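Local coordinates for uncharacterized protein (Pseudomonas aeruginosa PAO1, PDB 4R1D) that probably acts as a calcium-binding lipase effector of the H2 type VI secretion system and forms a complex with its immunity protein Tli4, at residues 71-76 against 112-117; 116-121 against 139-144. All blocks are in the same frame, centred on the assembly; numbering follows the deposited sequence. Where two conformers were deposited one is given.

Contact 1: residues 71-76 against 112-117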
ATOM      1  N   VAL A  71      -9.804   1.186   3.317  1.00 14.29           N
ATOM      2  CA  VAL A  71      -9.154   2.294   2.621  1.00 15.63           C
ATOM      3  C   VAL A  71      -8.467   1.850   1.331  1.00 18.12           C
ATOM      4  O   VAL A  71      -8.006   2.682   0.558  1.00 17.44           O
ATOM      5  CB  VAL A  71      -8.105   2.997   3.512  1.00 12.63           C
ATOM      6  CG1 VAL A  71      -8.781   3.653   4.722  1.00 16.19           C
ATOM      7  CG2 VAL A  71      -7.062   2.005   3.961  1.00 19.00           C
ATOM      8  N   TRP A  72      -8.371   0.543   1.107  1.00 13.38           N
ATOM      9  CA  TRP A  72      -7.719   0.038  -0.113  1.00 14.69           C
ATOM     10  C   TRP A  72      -8.272  -1.337  -0.446  1.00 15.99           C
ATOM     11  O   TRP A  72      -8.132  -2.262   0.343  1.00 15.41           O
ATOM     12  CB  TRP A  72      -6.205  -0.076   0.051  1.00 13.81           C
ATOM     13  CG  TRP A  72      -5.531  -0.365  -1.260  1.00 15.40           C
ATOM     14  CD1 TRP A  72      -4.944  -1.539  -1.659  1.00 15.11           C
ATOM     15  CD2 TRP A  72      -5.411   0.540  -2.362  1.00 17.03           C
ATOM     16  NE1 TRP A  72      -4.455  -1.408  -2.952  1.00 16.31           N
ATOM     17  CE2 TRP A  72      -4.735  -0.139  -3.400  1.00 15.97           C
ATOM     18  CE3 TRP A  72      -5.809   1.863  -2.569  1.00 15.12           C
ATOM     19  CZ2 TRP A  72      -4.440   0.470  -4.619  1.00 17.92           C
ATOM     20  CZ3 TRP A  72      -5.510   2.469  -3.781  1.00 14.29           C
ATOM     21  CH2 TRP A  72      -4.839   1.776  -4.789  1.00 16.28           C
ATOM     22  N   ARG A  73      -8.919  -1.440  -1.602  1.00 16.95           N
ATOM     23  CA  ARG A  73      -9.481  -2.699  -2.066  1.00 17.49           C
ATOM     24  C   ARG A  73      -9.571  -2.701  -3.590  1.00 17.85           C
ATOM     25  O   ARG A  73     -10.629  -2.447  -4.186  1.00 18.45           O
ATOM     26  CB  ARG A  73     -10.824  -2.985  -1.413  1.00 22.32           C
ATOM     27  CG  ARG A  73     -11.110  -4.476  -1.328  1.00 24.82           C
ATOM     28  CD  ARG A  73     -12.363  -4.759  -0.530  1.00 23.34           C
ATOM     29  NE  ARG A  73     -12.139  -4.871   0.911  1.00 18.54           N
ATOM     30  CZ  ARG A  73     -13.011  -5.462   1.717  1.00 21.91           C
ATOM     31  NH1 ARG A  73     -14.110  -5.987   1.192  1.00 23.69           N
ATOM     32  NH2 ARG A  73     -12.789  -5.554   3.021  1.00 18.20           N
ATOM     33  N   PRO A  74      -8.431  -2.988  -4.217  1.00 16.00           N
ATOM     34  CA  PRO A  74      -8.176  -2.996  -5.658  1.00 17.76           C
ATOM     35  C   PRO A  74      -9.017  -4.049  -6.363  1.00 20.02           C
ATOM     36  O   PRO A  74      -9.415  -5.032  -5.741  1.00 18.38           O
ATOM     37  CB  PRO A  74      -6.693  -3.356  -5.739  1.00 19.12           C
ATOM     38  CG  PRO A  74      -6.419  -4.120  -4.469  1.00 16.75           C
ATOM     39  CD  PRO A  74      -7.255  -3.409  -3.441  1.00 14.73           C
ATOM     40  N   PRO A  75      -9.293  -3.849  -7.656  1.00 17.80           N
ATOM     41  CA  PRO A  75      -8.825  -2.745  -8.505  1.00 16.31           C
ATOM     42  C   PRO A  75      -9.633  -1.476  -8.295  1.00 21.65           C
ATOM     43  O   PRO A  75     -10.819  -1.548  -7.961  1.00 19.06           O
ATOM     44  CB  PRO A  75      -9.093  -3.272  -9.916  1.00 20.61           C
ATOM     45  CG  PRO A  75     -10.312  -4.112  -9.746  1.00 26.62           C
ATOM     46  CD  PRO A  75     -10.135  -4.795  -8.408  1.00 23.99           C
ATOM     47  N   ASN A  76      -8.995  -0.326  -8.510  1.00 19.33           N
ATOM     48  CA  ASN A  76      -9.662   0.964  -8.340  1.00 16.44           C
ATOM     49  C   ASN A  76      -9.596   1.821  -9.601  1.00 17.45           C
ATOM     50  O   ASN A  76      -9.919   3.011  -9.561  1.00 20.00           O
ATOM     51  CB  ASN A  76      -9.042   1.735  -7.165  1.00 15.74           C
ATOM     52  CG  ASN A  76      -7.608   2.165  -7.441  1.00 16.76           C
ATOM     53  OD1 ASN A  76      -6.870   1.478  -8.147  1.00 16.16           O
ATOM     54  ND2 ASN A  76      -7.210   3.302  -6.890  1.00 15.04           N
ATOM     55  N   GLU A 112      -3.534  -1.232   8.114  1.00 14.77           N
ATOM     56  CA  GLU A 112      -3.155  -2.630   8.353  1.00 16.84           C
ATOM     57  C   GLU A 112      -3.824  -3.550   7.336  1.00 13.10           C
ATOM     58  O   GLU A 112      -4.826  -3.192   6.717  1.00 13.34           O
ATOM     59  CB  GLU A 112      -3.536  -3.073   9.772  1.00 15.58           C
ATOM     60  CG  GLU A 112      -5.033  -3.044  10.024  1.00 16.55           C
ATOM     61  CD  GLU A 112      -5.430  -3.473  11.438  1.00 17.46           C
ATOM     62  OE1 GLU A 112      -4.550  -3.581  12.314  1.00 20.69           O
ATOM     63  OE2 GLU A 112      -6.638  -3.689  11.658  1.00 19.12           O
ATOM     64  N   VAL A 113      -3.246  -4.725   7.134  1.00 13.34           N
ATOM     65  CA  VAL A 113      -3.853  -5.717   6.255  1.00 17.36           C
ATOM     66  C   VAL A 113      -5.309  -5.990   6.618  1.00 16.73           C
ATOM     67  O   VAL A 113      -5.648  -6.124   7.796  1.00 19.22           O
ATOM     68  CB  VAL A 113      -3.083  -7.035   6.307  1.00 17.15           C
ATOM     69  CG1 VAL A 113      -3.814  -8.114   5.507  1.00 15.19           C
ATOM     70  CG2 VAL A 113      -1.663  -6.817   5.796  1.00 17.53           C
ATOM     71  N   ASP A 114      -6.158  -6.060   5.595  1.00 13.88           N
ATOM     72  CA  ASP A 114      -7.580  -6.380   5.742  1.00 14.26           C
ATOM     73  C   ASP A 114      -7.825  -7.717   5.059  1.00 17.29           C
ATOM     74  O   ASP A 114      -7.719  -7.815   3.837  1.00 14.65           O
ATOM     75  CB  ASP A 114      -8.443  -5.289   5.088  1.00 15.55           C
ATOM     76  CG  ASP A 114      -9.944  -5.579   5.174  1.00 18.95           C
ATOM     77  OD1 ASP A 114     -10.339  -6.588   5.802  1.00 17.87           O
ATOM     78  OD2 ASP A 114     -10.738  -4.780   4.623  1.00 22.46           O
ATOM     79  N   ASP A 115      -8.152  -8.740   5.845  1.00 17.07           N
ATOM     80  CA  ASP A 115      -8.347 -10.081   5.305  1.00 12.90           C
ATOM     81  C   ASP A 115      -9.793 -10.396   4.937  1.00 18.44           C
ATOM     82  O   ASP A 115     -10.130 -11.549   4.654  1.00 15.92           O
ATOM     83  CB  ASP A 115      -7.790 -11.146   6.263  1.00 16.80           C
ATOM     84  CG  ASP A 115      -8.585 -11.262   7.549  1.00 22.17           C
ATOM     85  OD1 ASP A 115      -9.500 -10.433   7.779  1.00 19.23           O
ATOM     86  OD2 ASP A 115      -8.287 -12.196   8.333  1.00 22.85           O
ATOM     87  N   GLN A 116     -10.644  -9.369   4.924  1.00 15.15           N
ATOM     88  CA  GLN A 116     -12.070  -9.570   4.700  1.00 17.33           C
ATOM     89  C   GLN A 116     -12.525  -9.259   3.275  1.00 20.17           C
ATOM     90  O   GLN A 116     -13.706  -9.005   3.031  1.00 20.78           O
ATOM     91  CB  GLN A 116     -12.872  -8.755   5.725  1.00 18.40           C
ATOM     92  CG  GLN A 116     -12.548  -9.158   7.154  1.00 15.98           C
ATOM     93  CD  GLN A 116     -13.054 -10.556   7.481  1.00 23.24           C
ATOM     94  OE1 GLN A 116     -12.318 -11.398   7.997  1.00 22.90           O
ATOM     95  NE2 GLN A 116     -14.317 -10.804   7.175  1.00 21.86           N
ATOM     96  N   GLY A 117     -11.594  -9.317   2.324  1.00 17.57           N
ATOM     97  CA  GLY A 117     -11.947  -9.157   0.927  1.00 16.90           C
ATOM     98  C   GLY A 117     -12.676 -10.365   0.365  1.00 19.55           C
ATOM     99  O   GLY A 117     -12.773 -11.416   1.015  1.00 18.72           O
TER
HETATM  100  O   HOH W   1     -10.100  -3.435   2.336  1.00 19.98           O
HETATM  101  O   HOH W   2     -15.732  -6.851   3.282  1.00 30.51           O
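Arg73 and Asp114 form a salt bridge between two loops that leave the outer strands of a three-stranded antiparallel sheet. Strands 70-72 and 111-113 lie on either side of strand 62-64, and the bridge joins the loops just past them, beside Asn61, which precedes the central strand. Glu112 and Val113 end the second outer strand. Glu112 pairs through its backbone with Arg63 of the central strand, and its carboxylate also bridges to Arg63 and Lys68.

Asp114 comes next and makes the main contact. Its CG is anti to the backbone N (chi1 179°), which brings OD2 within bonding distance of Arg73. The donor Arg73 NH2 lies 2.7 Å from Asp114 OD2, with an N-H...O angle of 159°. OD2 lies almost exactly in the guanidinium plane, but the nitrogen approaches it from above the carboxylate plane. The two flat groups are turned 53° apart. A water also joins this pair: it accepts from Arg73 NE at 2.9 Å and has Asp114 OD2 and Trp72 O both within donating distance, with more acceptors about it than protons.

Asp115 continues the turn. The other carboxylate oxygen, Asp114 OD1, accepts from Gln116 N at 2.9 Å. This closes an Asx turn and ties the carboxylate to its own backbone.

At Gln116 the backbone does the work. Its O is 3.6 Å from Arg73 NH1, and a second water links the two, accepting from NH1 at 2.8 Å and donating to Gln116 O at 3.0 Å. The guanidinium meets the carboxylate and both waters around its edge. Leu264 of the partner chain, probably Tli4, packs on Arg73 as well. Gly117 covers one guanidinium face: its CA stands 3.8 Å above the plane, over the centre of the group.

Contact 2: residues 116-121 against 139-144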
ATOM      1  N   GLN A 116     -10.644  -9.369   4.924  1.00 15.15           N
ATOM      2  CA  GLN A 116     -12.070  -9.570   4.700  1.00 17.33           C
ATOM      3  C   GLN A 116     -12.525  -9.259   3.275  1.00 20.17           C
ATOM      4  O   GLN A 116     -13.706  -9.005   3.031  1.00 20.78           O
ATOM      5  CB  GLN A 116     -12.872  -8.755   5.725  1.00 18.40           C
ATOM      6  CG  GLN A 116     -12.548  -9.158   7.154  1.00 15.98           C
ATOM      7  CD  GLN A 116     -13.054 -10.556   7.481  1.00 23.24           C
ATOM      8  OE1 GLN A 116     -12.318 -11.398   7.997  1.00 22.90           O
ATOM      9  NE2 GLN A 116     -14.317 -10.804   7.175  1.00 21.86           N
ATOM     10  N   GLY A 117     -11.594  -9.317   2.324  1.00 17.57           N
ATOM     11  CA  GLY A 117     -11.947  -9.157   0.927  1.00 16.90           C
ATOM     12  C   GLY A 117     -12.676 -10.365   0.365  1.00 19.55           C
ATOM     13  O   GLY A 117     -12.773 -11.416   1.015  1.00 18.72           O
ATOM     14  N   THR A 118     -13.182 -10.218  -0.854  1.00 21.06           N
ATOM     15  CA  THR A 118     -13.904 -11.291  -1.524  1.00 22.54           C
ATOM     16  C   THR A 118     -12.920 -12.386  -1.929  1.00 21.59           C
ATOM     17  O   THR A 118     -11.753 -12.108  -2.177  1.00 21.81           O
ATOM     18  CB  THR A 118     -14.609 -10.777  -2.780  1.00 27.06           C
ATOM     19  OG1 THR A 118     -13.644 -10.156  -3.639  1.00 31.13           O
ATOM     20  CG2 THR A 118     -15.703  -9.771  -2.406  1.00 25.36           C
ATOM     21  N   ILE A 119     -13.411 -13.620  -1.994  1.00 21.58           N
ATOM     22  CA  ILE A 119     -12.581 -14.781  -2.302  1.00 20.21           C
ATOM     23  C   ILE A 119     -13.242 -15.623  -3.375  1.00 26.17           C
ATOM     24  O   ILE A 119     -14.447 -15.876  -3.321  1.00 23.14           O
ATOM     25  CB  ILE A 119     -12.387 -15.675  -1.060  1.00 15.55           C
ATOM     26  CG1 ILE A 119     -11.635 -14.913   0.035  1.00 17.05           C
ATOM     27  CG2 ILE A 119     -11.644 -16.970  -1.431  1.00 16.73           C
ATOM     28  CD1 ILE A 119     -11.457 -15.698   1.339  1.00 16.44           C
ATOM     29  N   ASP A 120     -12.447 -16.072  -4.342  1.00 21.75           N
ATOM     30  CA  ASP A 120     -12.927 -16.997  -5.351  1.00 22.63           C
ATOM     31  C   ASP A 120     -12.206 -18.312  -5.138  1.00 24.16           C
ATOM     32  O   ASP A 120     -11.051 -18.449  -5.519  1.00 21.79           O
ATOM     33  CB  ASP A 120     -12.629 -16.457  -6.749  1.00 25.87           C
ATOM     34  CG  ASP A 120     -13.025 -17.420  -7.846  1.00 34.43           C
ATOM     35  OD1 ASP A 120     -13.762 -18.390  -7.552  1.00 30.76           O
ATOM     36  OD2 ASP A 120     -12.603 -17.198  -9.002  1.00 35.56           O
ATOM     37  N   VAL A 121     -12.872 -19.271  -4.505  1.00 22.06           N
ATOM     38  CA  VAL A 121     -12.225 -20.541  -4.206  1.00 22.10           C
ATOM     39  C   VAL A 121     -11.978 -21.359  -5.474  1.00 22.19           C
ATOM     40  O   VAL A 121     -11.184 -22.295  -5.467  1.00 19.89           O
ATOM     41  CB  VAL A 121     -13.013 -21.366  -3.176  1.00 23.02           C
ATOM     42  CG1 VAL A 121     -13.147 -20.588  -1.867  1.00 20.06           C
ATOM     43  CG2 VAL A 121     -14.378 -21.739  -3.733  1.00 23.00           C
ATOM     44  N   VAL A 139      -5.977 -10.238  -0.560  1.00 12.80           N
ATOM     45  CA  VAL A 139      -5.342  -9.763  -1.792  1.00 13.99           C
ATOM     46  C   VAL A 139      -6.298  -9.648  -2.980  1.00 17.23           C
ATOM     47  O   VAL A 139      -7.380 -10.239  -2.981  1.00 17.10           O
ATOM     48  CB  VAL A 139      -4.152 -10.665  -2.195  1.00 11.42           C
ATOM     49  CG1 VAL A 139      -3.085 -10.637  -1.121  1.00 13.28           C
ATOM     50  CG2 VAL A 139      -4.629 -12.089  -2.461  1.00 14.64           C
ATOM     51  N   MET A 140      -5.879  -8.893  -3.995  1.00 13.24           N
ATOM     52  CA  MET A 140      -6.691  -8.667  -5.186  0.54 17.45           C
ATOM     53  C   MET A 140      -7.171 -10.002  -5.765  1.00 17.74           C
ATOM     54  O   MET A 140      -6.370 -10.888  -6.090  1.00 18.18           O
ATOM     55  CB  MET A 140      -5.886  -7.882  -6.222  0.54 16.84           C
ATOM     56  CG  MET A 140      -6.688  -7.397  -7.407  0.54 19.48           C
ATOM     57  SD  MET A 140      -5.655  -6.374  -8.475  0.54 22.87           S
ATOM     58  CE  MET A 140      -6.867  -5.870  -9.690  0.54 26.00           C
ATOM     59  N   ARG A 141      -8.482 -10.149  -5.884  1.00 17.17           N
ATOM     60  CA  ARG A 141      -9.039 -11.462  -6.202  1.00 17.36           C
ATOM     61  C   ARG A 141      -8.658 -11.993  -7.585  1.00 16.12           C
ATOM     62  O   ARG A 141      -8.110 -13.085  -7.704  1.00 16.49           O
ATOM     63  CB  ARG A 141     -10.558 -11.477  -6.036  1.00 22.67           C
ATOM     64  CG  ARG A 141     -11.132 -12.795  -6.497  1.00 26.80           C
ATOM     65  CD  ARG A 141     -12.378 -13.169  -5.754  1.00 33.28           C
ATOM     66  NE  ARG A 141     -13.342 -12.087  -5.706  1.00 34.88           N
ATOM     67  CZ  ARG A 141     -13.866 -11.486  -6.767  1.00 39.68           C
ATOM     68  NH1 ARG A 141     -13.502 -11.842  -7.988  1.00 39.25           N
ATOM     69  NH2 ARG A 141     -14.756 -10.518  -6.598  1.00 35.21           N
ATOM     70  N   SER A 142      -8.958 -11.228  -8.624  1.00 17.29           N
ATOM     71  CA  SER A 142      -8.688 -11.684  -9.992  1.00 20.14           C
ATOM     72  C   SER A 142      -7.205 -11.959 -10.236  1.00 21.55           C
ATOM     73  O   SER A 142      -6.838 -12.900 -10.943  1.00 19.98           O
ATOM     74  CB  SER A 142      -9.199 -10.656 -11.009  1.00 22.72           C
ATOM     75  OG  SER A 142      -8.462  -9.446 -10.905  1.00 30.79           O
ATOM     76  N   ALA A 143      -6.346 -11.127  -9.662  1.00 16.47           N
ATOM     77  CA  ALA A 143      -4.910 -11.248  -9.901  1.00 17.59           C
ATOM     78  C   ALA A 143      -4.283 -12.458  -9.224  1.00 15.44           C
ATOM     79  O   ALA A 143      -3.344 -13.060  -9.770  1.00 13.79           O
ATOM     80  CB  ALA A 143      -4.185  -9.982  -9.478  1.00 19.57           C
ATOM     81  N   TYR A 144      -4.803 -12.814  -8.047  1.00 14.22           N
ATOM     82  CA  TYR A 144      -4.140 -13.802  -7.189  1.00 16.90           C
ATOM     83  C   TYR A 144      -4.928 -15.048  -6.789  1.00 15.50           C
ATOM     84  O   TYR A 144      -4.333 -16.100  -6.587  1.00 16.03           O
ATOM     85  CB  TYR A 144      -3.656 -13.120  -5.926  1.00 13.30           C
ATOM     86  CG  TYR A 144      -2.661 -12.018  -6.202  1.00 15.28           C
ATOM     87  CD1 TYR A 144      -1.571 -12.225  -7.047  1.00 13.45           C
ATOM     88  CD2 TYR A 144      -2.825 -10.770  -5.638  1.00 15.62           C
ATOM     89  CE1 TYR A 144      -0.653 -11.202  -7.293  1.00 15.21           C
ATOM     90  CE2 TYR A 144      -1.921  -9.755  -5.865  1.00 15.23           C
ATOM     91  CZ  TYR A 144      -0.836  -9.972  -6.694  1.00 13.11           C
ATOM     92  OH  TYR A 144       0.058  -8.931  -6.900  1.00 14.87           O
TER
HETATM   93  O   HOH W   3      -9.901 -10.000  -1.815  1.00 18.26           O
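Thr118 and Arg141 join the loop after strand 111-113 to the first turn of helix 141-155, in a protein with an alpha/beta-hydrolase fold. Met140 holds the N-cap position, and Arg141 is the first residue of the helix proper. The turn is closed by the backbone bond from Tyr144 N to Met140 O.

The direct polar contact is a pair of hydrogen bonds to one hydroxyl oxygen. Arg141 NE donates to Thr118 OG1 at 2.8 Å, with an N-H...O angle of 142°. OG1 sits somewhat out of the guanidinium plane, tilted by 23°. Arg141 NH2 adds a weak bond to the same oxygen at 3.2 Å, and its angle is poor. The two side chains cross at about a right angle. A bend at chi3 of Arg141 (49°) folds the end of the chain back so that both nitrogens face Thr118. Arg141 NH2 also has a weak, long ion pair with Glu265 of the partner chain, which packs on Thr118 too. Asp120 OD2 and Arg141 NH1 are 5.5 Å apart, so their opposite charges are near but do not touch. The Asp120 carboxylate turns to its own loop, where OD1 accepts from Gly122 N. Asp120 N donates to Asn145 OD1, one helical turn beyond Arg141.

Van der Waals packing comes from the middle of the arginine chain. Arg141 CD rests against the backbone at 3.2 Å from Asp120 N and against the side chain at 3.4 Å from Asp120 CB.

The last kind of contact runs through water. One water bridges the two backbones before the helix begins, donating to Thr118 O and to Val139 O, each at 2.8 Å.

The two contacts follow each other along one loop and share Gln116 and Gly117. Their centres are 10 Å apart. Contact 1 ties the start of this loop to the residue just after strand 70-72, and contact 2 ties its later part to the start of helix 141-155. Arg132 NH1 bonds Asp115 O and Gly117 O where the two contacts meet. Met140 packs on Pro75 and so brings segment 71-76 against segment 139-144, though its two conformers make the approach doubtful. Both contacts meet the partner chain, through its Leu264 and Glu265. Contact 1 lies away from the calcium site. In contact 2 the Ile119 side chain is about 11 Å from that of the calcium ligand Glu152.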